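Side-chain contacts in bifunctional thiamine biosynthesis protein ThiDN (PDB 2PHP), which probably phosphorylates hydroxymethylpyrimidine and its phosphate and, through the C-terminal ThiN domain described here, joins the pyrimidine diphosphate to thiazole phosphate, giving thiamine phosphate: residues Ile19-Lys24 and Val170-Glu175; Asn36-Leu41 and Lys81-Ala86; Ile136-Glu139 and Gly143-Asp146. All coordinates share one frame; numbering follows the deposited sequence.

Contact 1: residues Ile19-Lys24 and Val170-Glu175; sequences IYLLKK and VVKKVE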
loop_
_atom_site.group_PDB
_atom_site.type_symbol
_atom_site.label_atom_id
_atom_site.label_comp_id
_atom_site.label_asym_id
_atom_site.label_seq_id
_atom_site.Cartn_x
_atom_site.Cartn_y
_atom_site.Cartn_z
ATOM N N ILE B 19 11.435 -11.461 0.124
ATOM C CA ILE B 19 10.146 -10.892 -0.269
ATOM C C ILE B 19 10.187 -10.443 -1.739
ATOM O O ILE B 19 9.214 -10.618 -2.487
ATOM C CB ILE B 19 9.764 -9.671 0.630
ATOM C CG1 ILE B 19 9.626 -10.107 2.090
ATOM C CG2 ILE B 19 8.459 -9.051 0.152
ATOM C CD1 ILE B 19 8.515 -11.104 2.331
ATOM N N TYR B 20 11.314 -9.863 -2.141
ATOM C CA TYR B 20 11.491 -9.408 -3.515
ATOM C C TYR B 20 11.318 -10.611 -4.447
ATOM O O TYR B 20 10.745 -10.491 -5.535
ATOM C CB TYR B 20 12.879 -8.788 -3.679
ATOM C CG TYR B 20 13.283 -8.483 -5.108
ATOM C CD1 TYR B 20 12.885 -7.301 -5.741
ATOM C CD2 TYR B 20 14.071 -9.384 -5.831
ATOM C CE1 TYR B 20 13.268 -7.025 -7.062
ATOM C CE2 TYR B 20 14.456 -9.120 -7.143
ATOM C CZ TYR B 20 14.054 -7.942 -7.753
ATOM O OH TYR B 20 14.446 -7.705 -9.055
ATOM N N LEU B 21 11.801 -11.774 -4.013
ATOM C CA LEU B 21 11.683 -12.996 -4.811
ATOM C C LEU B 21 10.242 -13.494 -4.802
ATOM O O LEU B 21 9.724 -13.968 -5.819
ATOM C CB LEU B 21 12.604 -14.097 -4.263
ATOM C CG LEU B 21 14.120 -13.906 -4.433
ATOM C CD1 LEU B 21 14.879 -15.052 -3.767
ATOM C CD2 LEU B 21 14.457 -13.842 -5.921
ATOM N N LEU B 22 9.595 -13.377 -3.647
ATOM C CA LEU B 22 8.217 -13.821 -3.501
ATOM C C LEU B 22 7.289 -13.027 -4.420
ATOM O O LEU B 22 6.403 -13.598 -5.060
ATOM C CB LEU B 22 7.767 -13.652 -2.049
ATOM C CG LEU B 22 7.039 -14.815 -1.367
ATOM C CD1 LEU B 22 5.976 -15.375 -2.298
ATOM C CD2 LEU B 22 8.035 -15.894 -0.990
ATOM N N LYS B 23 7.499 -11.715 -4.491
ATOM C CA LYS B 23 6.657 -10.861 -5.322
ATOM C C LYS B 23 6.717 -11.239 -6.798
ATOM O O LYS B 23 5.831 -10.869 -7.566
ATOM C CB LYS B 23 7.047 -9.390 -5.149
ATOM C CG LYS B 23 6.746 -8.836 -3.765
ATOM C CD LYS B 23 7.142 -7.369 -3.596
ATOM C CE LYS B 23 6.293 -6.442 -4.454
ATOM N NZ LYS B 23 6.493 -6.684 -5.909
ATOM N N LYS B 24 7.758 -11.972 -7.187
ATOM C CA LYS B 24 7.926 -12.403 -8.575
ATOM C C LYS B 24 7.318 -13.770 -8.829
ATOM O O LYS B 24 7.239 -14.218 -9.972
ATOM C CB LYS B 24 9.411 -12.479 -8.952
ATOM C CG LYS B 24 10.101 -11.123 -9.091
ATOM C CD LYS B 24 11.478 -11.278 -9.732
ATOM C CE LYS B 24 12.103 -9.923 -10.026
ATOM N NZ LYS B 24 13.285 -9.998 -10.922
ATOM N N VAL B 170 14.479 -20.351 2.617
ATOM C CA VAL B 170 13.101 -20.773 2.810
ATOM C C VAL B 170 12.267 -20.499 1.555
ATOM O O VAL B 170 11.502 -21.356 1.102
ATOM C CB VAL B 170 12.471 -20.054 4.017
ATOM C CG1 VAL B 170 10.959 -20.266 4.027
ATOM C CG2 VAL B 170 13.074 -20.592 5.301
ATOM N N VAL B 171 12.428 -19.305 0.994
ATOM C CA VAL B 171 11.689 -18.919 -0.200
ATOM C C VAL B 171 12.042 -19.782 -1.414
ATOM O O VAL B 171 11.183 -20.047 -2.265
ATOM C CB VAL B 171 11.902 -17.422 -0.515
ATOM C CG1 VAL B 171 11.481 -17.104 -1.930
ATOM C CG2 VAL B 171 11.068 -16.593 0.451
ATOM N N LYS B 172 13.292 -20.234 -1.491
ATOM C CA LYS B 172 13.700 -21.093 -2.601
ATOM C C LYS B 172 12.963 -22.430 -2.488
ATOM O O LYS B 172 12.466 -22.941 -3.489
ATOM C CB LYS B 172 15.218 -21.311 -2.586
ATOM C CG LYS B 172 16.031 -20.050 -2.890
ATOM C CD LYS B 172 15.779 -19.533 -4.298
ATOM C CE LYS B 172 16.612 -18.291 -4.587
ATOM N NZ LYS B 172 18.061 -18.534 -4.311
ATOM N N LYS B 173 12.884 -22.986 -1.277
ATOM C CA LYS B 173 12.171 -24.250 -1.067
ATOM C C LYS B 173 10.693 -24.078 -1.425
ATOM O O LYS B 173 10.102 -24.930 -2.105
ATOM C CB LYS B 173 12.280 -24.717 0.391
ATOM C CG LYS B 173 13.685 -25.106 0.824
ATOM C CD LYS B 173 13.712 -25.575 2.277
ATOM C CE LYS B 173 15.136 -25.664 2.809
ATOM N NZ LYS B 173 15.155 -26.142 4.218
ATOM N N VAL B 174 10.104 -22.976 -0.955
ATOM C CA VAL B 174 8.698 -22.672 -1.225
ATOM C C VAL B 174 8.414 -22.599 -2.726
ATOM O O VAL B 174 7.353 -23.022 -3.181
ATOM C CB VAL B 174 8.271 -21.329 -0.575
ATOM C CG1 VAL B 174 6.931 -20.873 -1.152
ATOM C CG2 VAL B 174 8.162 -21.491 0.943
ATOM N N GLU B 175 9.356 -22.058 -3.492
ATOM C CA GLU B 175 9.177 -21.961 -4.937
ATOM C C GLU B 175 9.104 -23.360 -5.551
ATOM O O GLU B 175 8.307 -23.613 -6.450
ATOM C CB GLU B 175 10.333 -21.183 -5.561
ATOM C CG GLU B 175 10.323 -21.139 -7.084
ATOM C CD GLU B 175 11.477 -20.329 -7.634
ATOM O OE1 GLU B 175 12.613 -20.531 -7.158
ATOM O OE2 GLU B 175 11.255 -19.498 -8.539
#

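Contact 2: residues Asn36-Leu41 and Lys81-Ala86; sequences NIAESL and KIILSA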
loop_
_atom_site.group_PDB
_atom_site.type_symbol
_atom_site.label_atom_id
_atom_site.label_comp_id
_atom_site.label_asym_id
_atom_site.label_seq_id
_atom_site.Cartn_x
_atom_site.Cartn_y
_atom_site.Cartn_z
ATOM N N ASN B 36 3.269 -15.515 6.594
ATOM C CA ASN B 36 4.256 -14.553 7.061
ATOM C C ASN B 36 5.601 -15.249 6.935
ATOM O O ASN B 36 5.666 -16.479 6.866
ATOM C CB ASN B 36 4.008 -14.142 8.517
ATOM C CG ASN B 36 4.682 -12.805 8.869
ATOM O OD1 ASN B 36 5.557 -12.317 8.139
ATOM N ND2 ASN B 36 4.276 -12.216 9.989
ATOM N N ILE B 37 6.669 -14.473 6.863
ATOM C CA ILE B 37 8.001 -15.047 6.763
ATOM C C ILE B 37 8.849 -14.343 7.820
ATOM O O ILE B 37 8.786 -13.114 7.969
ATOM C CB ILE B 37 8.591 -14.867 5.337
ATOM C CG1 ILE B 37 9.947 -15.576 5.238
ATOM C CG2 ILE B 37 8.702 -13.398 4.996
ATOM C CD1 ILE B 37 10.443 -15.761 3.826
ATOM N N ALA B 38 9.617 -15.133 8.564
ATOM C CA ALA B 38 10.443 -14.618 9.641
ATOM C C ALA B 38 11.854 -15.193 9.654
ATOM O O ALA B 38 12.111 -16.298 9.159
ATOM C CB ALA B 38 9.773 -14.899 10.978
ATOM N N GLU B 39 12.767 -14.431 10.241
ATOM C CA GLU B 39 14.153 -14.855 10.355
ATOM C C GLU B 39 14.699 -14.270 11.647
ATOM O O GLU B 39 14.397 -13.124 12.007
ATOM C CB GLU B 39 14.978 -14.364 9.167
ATOM C CG GLU B 39 16.375 -14.991 9.095
ATOM C CD GLU B 39 17.183 -14.505 7.897
ATOM O OE1 GLU B 39 16.679 -14.600 6.752
ATOM O OE2 GLU B 39 18.329 -14.033 8.094
ATOM N N SER B 40 15.502 -15.065 12.346
ATOM C CA SER B 40 16.076 -14.631 13.607
ATOM C C SER B 40 17.575 -14.442 13.532
ATOM O O SER B 40 18.241 -14.868 12.576
ATOM C CB SER B 40 15.811 -15.669 14.689
ATOM O OG SER B 40 16.643 -16.799 14.477
ATOM N N LEU B 41 18.095 -13.794 14.567
ATOM C CA LEU B 41 19.525 -13.600 14.710
ATOM C C LEU B 41 19.972 -14.969 15.227
ATOM O O LEU B 41 19.143 -15.775 15.678
ATOM C CB LEU B 41 19.805 -12.542 15.776
ATOM C CG LEU B 41 19.551 -11.071 15.455
ATOM C CD1 LEU B 41 19.546 -10.264 16.756
ATOM C CD2 LEU B 41 20.626 -10.565 14.492
ATOM N N LYS B 81 7.968 -18.483 17.831
ATOM C CA LYS B 81 7.909 -19.672 18.687
ATOM C C LYS B 81 8.423 -20.890 17.924
ATOM O O LYS B 81 9.086 -21.752 18.493
ATOM C CB LYS B 81 6.472 -19.942 19.150
ATOM C CG LYS B 81 5.891 -18.921 20.133
ATOM C CD LYS B 81 4.480 -19.335 20.542
ATOM C CE LYS B 81 3.715 -18.223 21.250
ATOM N NZ LYS B 81 4.318 -17.868 22.564
ATOM N N ILE B 82 8.117 -20.959 16.632
ATOM C CA ILE B 82 8.570 -22.083 15.825
ATOM C C ILE B 82 10.091 -22.056 15.643
ATOM O O ILE B 82 10.765 -23.060 15.869
ATOM C CB ILE B 82 7.898 -22.094 14.435
ATOM C CG1 ILE B 82 6.390 -22.311 14.585
ATOM C CG2 ILE B 82 8.522 -23.187 13.575
ATOM C CD1 ILE B 82 5.585 -22.067 13.292
ATOM N N ILE B 83 10.628 -20.906 15.243
ATOM C CA ILE B 83 12.068 -20.771 15.038
ATOM C C ILE B 83 12.878 -21.010 16.316
ATOM O O ILE B 83 13.846 -21.766 16.305
ATOM C CB ILE B 83 12.418 -19.386 14.454
ATOM C CG1 ILE B 83 11.759 -19.244 13.076
ATOM C CG2 ILE B 83 13.938 -19.231 14.351
ATOM C CD1 ILE B 83 11.786 -17.849 12.498
ATOM N N LEU B 84 12.491 -20.371 17.414
ATOM C CA LEU B 84 13.209 -20.568 18.666
ATOM C C LEU B 84 13.147 -22.016 19.126
ATOM O O LEU B 84 14.100 -22.518 19.723
ATOM C CB LEU B 84 12.665 -19.645 19.757
ATOM C CG LEU B 84 13.305 -18.252 19.764
ATOM C CD1 LEU B 84 13.023 -17.547 18.442
ATOM C CD2 LEU B 84 12.771 -17.445 20.935
ATOM N N SER B 85 12.033 -22.693 18.850
ATOM C CA SER B 85 11.900 -24.097 19.232
ATOM C C SER B 85 12.821 -24.969 18.377
ATOM O O SER B 85 13.561 -25.806 18.893
ATOM C CB SER B 85 10.454 -24.576 19.068
ATOM O OG SER B 85 9.597 -23.999 20.038
ATOM N N ALA B 86 12.775 -24.773 17.065
ATOM C CA ALA B 86 13.603 -25.558 16.161
ATOM C C ALA B 86 15.092 -25.309 16.375
ATOM O O ALA B 86 15.906 -26.224 16.206
ATOM C CB ALA B 86 13.230 -25.258 14.712
#

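Contact 3: residues Ile136-Glu139 and Gly143-Asp146; sequences IACE and GVPD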
loop_
_atom_site.group_PDB
_atom_site.type_symbol
_atom_site.label_atom_id
_atom_site.label_comp_id
_atom_site.label_asym_id
_atom_site.label_seq_id
_atom_site.Cartn_x
_atom_site.Cartn_y
_atom_site.Cartn_z
ATOM N N ILE B 136 7.831 -31.711 19.274
ATOM C CA ILE B 136 7.399 -33.065 18.927
ATOM C C ILE B 136 7.844 -33.462 17.520
ATOM O O ILE B 136 8.425 -34.531 17.317
ATOM C CB ILE B 136 5.862 -33.204 18.988
ATOM C CG1 ILE B 136 5.378 -33.091 20.434
ATOM C CG2 ILE B 136 5.436 -34.540 18.391
ATOM C CD1 ILE B 136 5.931 -34.165 21.347
ATOM N N ALA B 137 7.559 -32.599 16.549
ATOM C CA ALA B 137 7.914 -32.851 15.159
ATOM C C ALA B 137 9.411 -33.058 14.981
ATOM O O ALA B 137 9.841 -33.909 14.201
ATOM C CB ALA B 137 7.443 -31.693 14.277
ATOM N N CYS B 138 10.210 -32.271 15.689
ATOM C CA CYS B 138 11.651 -32.401 15.575
ATOM C C CYS B 138 12.168 -33.658 16.290
ATOM O O CYS B 138 12.995 -34.386 15.740
ATOM C CB CYS B 138 12.333 -31.130 16.104
ATOM S SG CYS B 138 12.111 -29.680 15.003
ATOM N N GLU B 139 11.669 -33.925 17.496
ATOM C CA GLU B 139 12.100 -35.111 18.238
ATOM C C GLU B 139 11.726 -36.360 17.442
ATOM O O GLU B 139 12.457 -37.348 17.439
ATOM C CB GLU B 139 11.441 -35.158 19.624
ATOM C CG GLU B 139 11.699 -33.917 20.471
ATOM C CD GLU B 139 11.188 -34.046 21.899
ATOM O OE1 GLU B 139 10.085 -34.600 22.096
ATOM O OE2 GLU B 139 11.885 -33.576 22.826
ATOM N N GLY B 143 15.738 -34.310 14.464
ATOM C CA GLY B 143 16.381 -33.074 14.055
ATOM C C GLY B 143 15.355 -32.107 13.486
ATOM O O GLY B 143 14.153 -32.288 13.687
ATOM N N VAL B 144 15.822 -31.086 12.773
ATOM C CA VAL B 144 14.934 -30.096 12.166
ATOM C C VAL B 144 14.736 -30.451 10.698
ATOM O O VAL B 144 15.688 -30.481 9.924
ATOM C CB VAL B 144 15.535 -28.675 12.267
ATOM C CG1 VAL B 144 14.614 -27.671 11.592
ATOM C CG2 VAL B 144 15.756 -28.313 13.727
ATOM N N PRO B 145 13.491 -30.746 10.299
ATOM C CA PRO B 145 13.223 -31.098 8.903
ATOM C C PRO B 145 13.030 -29.856 8.043
ATOM O O PRO B 145 13.161 -28.733 8.530
ATOM C CB PRO B 145 11.947 -31.924 9.004
ATOM C CG PRO B 145 11.201 -31.214 10.107
ATOM C CD PRO B 145 12.295 -30.954 11.137
ATOM N N ASP B 146 12.729 -30.068 6.766
ATOM C CA ASP B 146 12.485 -28.964 5.847
ATOM C C ASP B 146 11.050 -28.496 6.050
ATOM O O ASP B 146 10.728 -27.326 5.853
ATOM C CB ASP B 146 12.618 -29.427 4.399
ATOM C CG ASP B 146 14.020 -29.865 4.051
ATOM O OD1 ASP B 146 14.924 -29.005 4.044
ATOM O OD2 ASP B 146 14.209 -31.067 3.786
#

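Contact 1: residues Ile19-Lys24 and Val170-Glu175
Val171 points its CB toward helix 8-22, and at a first torsion of 164° both CG1 and CG2 reach Leu22 CD2, while Leu22 has swung its own first torsion off the staggered positions (chi1 -133°) and so brings that methyl to meet them. The leucine methyl lies against the fork of the valine: Leu22 CD2 is 3.4 Å from Val171 CG2 and 3.8 Å from Val171 CG1. The first of these is tighter than usual van der Waals contact, and with the unstaggered leucine torsion it suggests locally strained packing. The neighbouring Leu21 flanks the same valine with its CB, 4.0 Å from Val171 CG1. The other end of Leu21 touches a lysine stem, CD1 lying 3.8 Å from Lys172 CE. That lysine starts out away from helix 8-22, and the bend at its second torsion (chi2 -64°) carries the stem back, so that CE crosses Leu21 CD1.

Met25 covers Val171 and Phe27 and Met97 cover Leu22, completing an apolar cluster between helix 8-22 and helix 167-185 of the ThiN domain. At the outer margin Tyr5 of the second subunit packs on Leu21 and forms a weak hydrogen bond with Lys172 NZ. The two segments are thus held by close-fitting branched hydrocarbon, with the lysine adding methylene contact while its ammonium faces the subunit interface.

Contact 2: residues Asn36-Leu41 and Lys81-Ala86
Ile83 lays its side chain against strand 37-40 and overlaps two residues of it, Ala38 and Ser40, whose CB atoms point to the same side. Its two branches divide the work. The longer one ends over Ala38, with Ile83 CD1 3.9 Å from Ala38 CB and 3.7 Å from Ala38 O. The shorter one meets the serine, Ile83 CG2 lying 3.6 Å from Ser40 OG. With CG1 anti to the carbonyl carbon (chi1 -63°) and CG2 anti to the backbone N, the isoleucine spans both strand positions at once.

The hydroxyl of Ser40 sits between its own backbone N and carbonyl carbon (chi1 73°) and donates to the next residue, Ser40 OG being 3.0 Å from Leu41 O. The donor stands above that carbonyl plane, off the lone pairs, so the buried hydroxyl has a polar partner while its flank rests on a methyl. Replacing Ser40 by alanine removes OG, which would probably leave Leu41 O without this donor and open a small gap beside Ile83 CG2.

The axes of helix segment 81-86 and strand 37-40 come within 9.1 Å and cross at -41°; helix 77-87 thus covers one face of the mixed sheet. On the other face Ile37 packs on Leu15 and Ile19 of helix 8-22, and Glu39 is engaged by Ala167 N and a salt bridge to Arg94. The buried joint therefore depends on the shape of one isoleucine fitted to small residues, the serine's polarity being met by the next residue's carbonyl, just past the strand.

Contact 3: residues Ile136-Glu139 and Gly143-Asp146
Cys138 and Gly143 are joined by a backbone hydrogen bond at the end of helix 129-141, with Gly143 N 3.0 Å from Cys138 O and an N-H...O angle of 158°. A bond from residue i+5 back to i is the six-to-one link found in Schellman motifs, and it is consistent with such a C-terminal cap here. Gly143 adopts backbone angles that by themselves call for glycine, since a side chain would press on the preceding carbonyl.

A weaker polar contact runs the other way, from Cys138 CA to Gly143 O at 3.1 Å. The same oxygen also faces Cys138 O at 3.2 Å; both are acceptors, and no bond links them.

The apolar part belongs to the cysteine sulfur. With SG anti to the carbonyl carbon (chi1 -71°), it passes alongside the returning chain, 4.1 Å from Val144 CG2 and likewise 4.1 Å from Pro145 CD. Ile148 of strand 147-150 also packs on Cys138, while Val144 continues onto Phe89, Asn90 and Ile93.

The turn thus leads the chain from helix 129-141 into the edge region of the sheet. Its closure is mainly backbone chemistry, a capping bond and a glycine conformation, and the buried sulfur serves as an apolar surface for valine and proline.

Overall arrangement
The touching residues of contact 2 are all buried, whereas contacts 1 and 3 are partly buried and lie on opposite sides of the chain's centre. Contact 1 pairs two helices on one face of the mixed sheet, contact 2 sets a helix against the other face, and contact 3 closes a turn after a neighbouring helix there. Strand 37-40 bridges the first two: Ile37 CD1 is 3.5 Å from Val171 CG2. A salt bridge between Lys173 and Asp146 ties contact 1 to contact 3, and Val144 packs on Ala86. Only contact 3 has a backbone bond between its segments; contacts 1 and 2 rely on apolar fit, with contact 1 alone reaching another subunit.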